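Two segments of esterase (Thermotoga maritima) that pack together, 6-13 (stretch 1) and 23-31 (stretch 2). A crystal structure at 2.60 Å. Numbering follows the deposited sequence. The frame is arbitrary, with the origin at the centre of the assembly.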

# COMPACT_ATOMS: atom_id res chain seq x y z
N VAL A 6 -7.34 41.48 9.23
CA VAL A 6 -6.10 40.81 8.85
C VAL A 6 -5.17 41.76 8.10
O VAL A 6 -5.52 42.28 7.04
CB VAL A 6 -6.37 39.57 7.98
CG1 VAL A 6 -5.20 39.33 7.04
CG2 VAL A 6 -6.62 38.35 8.86
N LYS A 7 -3.98 41.98 8.65
CA LYS A 7 -3.09 43.04 8.18
C LYS A 7 -2.41 42.73 6.84
O LYS A 7 -2.21 43.62 6.02
CB LYS A 7 -2.06 43.40 9.26
CG LYS A 7 -2.66 43.54 10.69
CD LYS A 7 -2.04 44.76 11.46
CE LYS A 7 -2.61 46.14 11.00
NZ LYS A 7 -2.03 47.29 11.80
N SER A 8 -2.04 41.46 6.65
CA SER A 8 -1.37 41.03 5.43
C SER A 8 -1.28 39.52 5.40
O SER A 8 -1.39 38.85 6.43
CB SER A 8 0.05 41.59 5.32
OG SER A 8 0.82 41.14 6.43
N VAL A 9 -1.09 39.03 4.18
CA VAL A 9 -0.80 37.64 3.89
C VAL A 9 0.39 37.61 2.93
O VAL A 9 0.34 38.14 1.82
CB VAL A 9 -2.01 36.91 3.35
CG1 VAL A 9 -3.25 37.43 4.06
CG2 VAL A 9 -2.15 37.17 1.91
N THR A 10 1.49 37.06 3.41
CA THR A 10 2.75 37.20 2.75
C THR A 10 3.22 35.81 2.35
O THR A 10 3.30 34.90 3.17
CB THR A 10 3.76 37.83 3.68
OG1 THR A 10 3.21 39.00 4.29
CG2 THR A 10 5.00 38.20 2.91
N LEU A 11 3.50 35.67 1.07
CA LEU A 11 4.07 34.48 0.50
C LEU A 11 5.55 34.40 0.80
O LEU A 11 6.29 35.30 0.43
CB LEU A 11 3.88 34.57 -1.00
CG LEU A 11 2.60 33.94 -1.56
CD1 LEU A 11 1.48 33.98 -0.55
CD2 LEU A 11 2.22 34.55 -2.92
N ILE A 12 5.99 33.36 1.49
CA ILE A 12 7.42 33.19 1.72
C ILE A 12 7.99 32.23 0.66
O ILE A 12 7.52 31.06 0.55
CB ILE A 12 7.74 32.68 3.15
CG1 ILE A 12 6.88 33.38 4.21
CG2 ILE A 12 9.25 32.81 3.45
CD1 ILE A 12 7.18 34.89 4.37
N THR A 13 8.96 32.72 -0.12
CA THR A 13 9.70 31.90 -1.07
C THR A 13 11.10 31.75 -0.59
O THR A 13 11.63 32.60 0.14
CB THR A 13 9.77 32.48 -2.54
OG1 THR A 13 10.51 33.72 -2.58
CG2 THR A 13 8.38 32.67 -3.16
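Stretch 2 23-31: CAVVIEYPV

At both ends of this strand pair one carbonyl oxygen serves two consecutive amides. Glu28 O accepts from Lys7 N at 2.6 Å (N-H...O angle 142°) and, weakly, from Ser8 N at 3.4 Å; Ile12 O accepts from Cys23 N at 2.7 Å and from Ala24 N at 3.1 Å.

Between these forks the pairing is regular. Residues 24-28 of stretch 2 are extended, with phi/psi -112/125 at Val26, and run antiparallel to strand 8-13: the N-to-C directions differ by 161° and the axes approach to 4.6 Å. The register places Glu28 opposite Ser8, Ile27 opposite Val9, Val26 opposite Thr10, Val25 opposite Leu11 and Ala24 opposite Ile12. Hydrogen-bonded pairs alternate with non-hydrogen-bonded ones, and the CA atoms of Val9 and Ile27, a non-hydrogen-bonded pair, lie 4.4 Å apart. Thr10 and Val26 form the most even pair, Thr10 N to Val26 O and Val26 N to Thr10 O both measuring 2.8 Å. Glu28 N reaches Ser8 O at 2.8 Å, and Ile12 N reaches Ala24 O at 2.6 Å.

Because side chains alternate, Val25 and Ile27 share one face with Leu11 and Val9; there Val25 CG2 lies 3.9 Å from Leu11 CD1. Ala24, Val26 and Glu28 occupy the other face with Ile12, Thr10 and Ser8. Ile12 spans two neighbours on it, its CB 3.8 Å from Ala24 CB and its CG1 3.8 Å from Val26 CG2. Farther along this face, a water links the strands, donating to Val26 O at 2.6 Å while hydrogen-bonding Ser8 OG at 2.8 Å and Thr10 OG1 at 2.6 Å.

Beyond Ser8, Val6 CG2 meets Tyr29 CE1 at 3.7 Å, obliquely to the ring. The chain turns a corner at Pro30 and Val31; Pro30 CG still lies 3.6 Å from Val6 N, whereas Val31 makes no contact.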

# COMPACT_ATOMS: atom_id res chain seq x y z
N CYS A 23 7.43 28.36 0.23
CA CYS A 23 7.58 27.41 1.33
C CYS A 23 6.71 27.80 2.52
O CYS A 23 6.39 26.97 3.36
CB CYS A 23 9.04 27.30 1.76
SG CYS A 23 9.69 28.80 2.45
N ALA A 24 6.32 29.06 2.61
CA ALA A 24 5.42 29.39 3.70
C ALA A 24 4.49 30.54 3.35
O ALA A 24 4.71 31.27 2.39
CB ALA A 24 6.19 29.67 4.96
N VAL A 25 3.41 30.65 4.10
CA VAL A 25 2.51 31.76 4.01
C VAL A 25 2.43 32.30 5.43
O VAL A 25 2.17 31.55 6.38
CB VAL A 25 1.13 31.29 3.49
CG1 VAL A 25 0.07 32.28 3.87
CG2 VAL A 25 1.16 31.08 1.99
N VAL A 26 2.70 33.59 5.56
CA VAL A 26 2.61 34.28 6.86
C VAL A 26 1.46 35.29 6.89
O VAL A 26 1.38 36.20 6.05
CB VAL A 26 3.93 35.01 7.21
CG1 VAL A 26 3.75 35.90 8.40
CG2 VAL A 26 5.05 34.01 7.47
N ILE A 27 0.58 35.15 7.87
CA ILE A 27 -0.56 36.04 8.01
C ILE A 27 -0.31 36.97 9.20
O ILE A 27 -0.00 36.49 10.27
CB ILE A 27 -1.89 35.26 8.25
CG1 ILE A 27 -2.05 34.12 7.21
CG2 ILE A 27 -3.07 36.26 8.33
CD1 ILE A 27 -2.95 32.98 7.60
N GLU A 28 -0.42 38.28 8.98
CA GLU A 28 -0.31 39.25 10.09
C GLU A 28 -1.71 39.58 10.56
O GLU A 28 -2.47 40.27 9.85
CB GLU A 28 0.45 40.53 9.71
CG GLU A 28 0.52 41.54 10.88
CD GLU A 28 1.52 42.70 10.67
OE1 GLU A 28 1.60 43.32 9.59
OE2 GLU A 28 2.23 43.02 11.65
N TYR A 29 -2.04 39.09 11.74
CA TYR A 29 -3.32 39.34 12.38
C TYR A 29 -3.36 40.68 13.12
O TYR A 29 -2.32 41.19 13.53
CB TYR A 29 -3.62 38.18 13.32
CG TYR A 29 -4.20 36.98 12.58
CD1 TYR A 29 -5.56 36.95 12.25
CD2 TYR A 29 -3.40 35.90 12.20
CE1 TYR A 29 -6.11 35.86 11.57
CE2 TYR A 29 -3.93 34.80 11.54
CZ TYR A 29 -5.28 34.79 11.22
OH TYR A 29 -5.83 33.71 10.54
N PRO A 30 -4.59 41.27 13.28
CA PRO A 30 -4.69 42.56 14.02
C PRO A 30 -4.25 42.48 15.51
O PRO A 30 -3.67 43.44 16.01
CB PRO A 30 -6.18 42.95 13.84
CG PRO A 30 -6.70 42.13 12.71
CD PRO A 30 -5.92 40.84 12.80
N VAL A 31 -4.51 41.37 16.19
CA VAL A 31 -3.85 41.08 17.48
C VAL A 31 -2.85 39.95 17.40
O VAL A 31 -2.60 39.36 16.33
CB VAL A 31 -4.80 40.70 18.60
CG1 VAL A 31 -4.69 41.71 19.78
CG2 VAL A 31 -6.23 40.46 18.07
O HOH W 1 2.06 38.65 6.56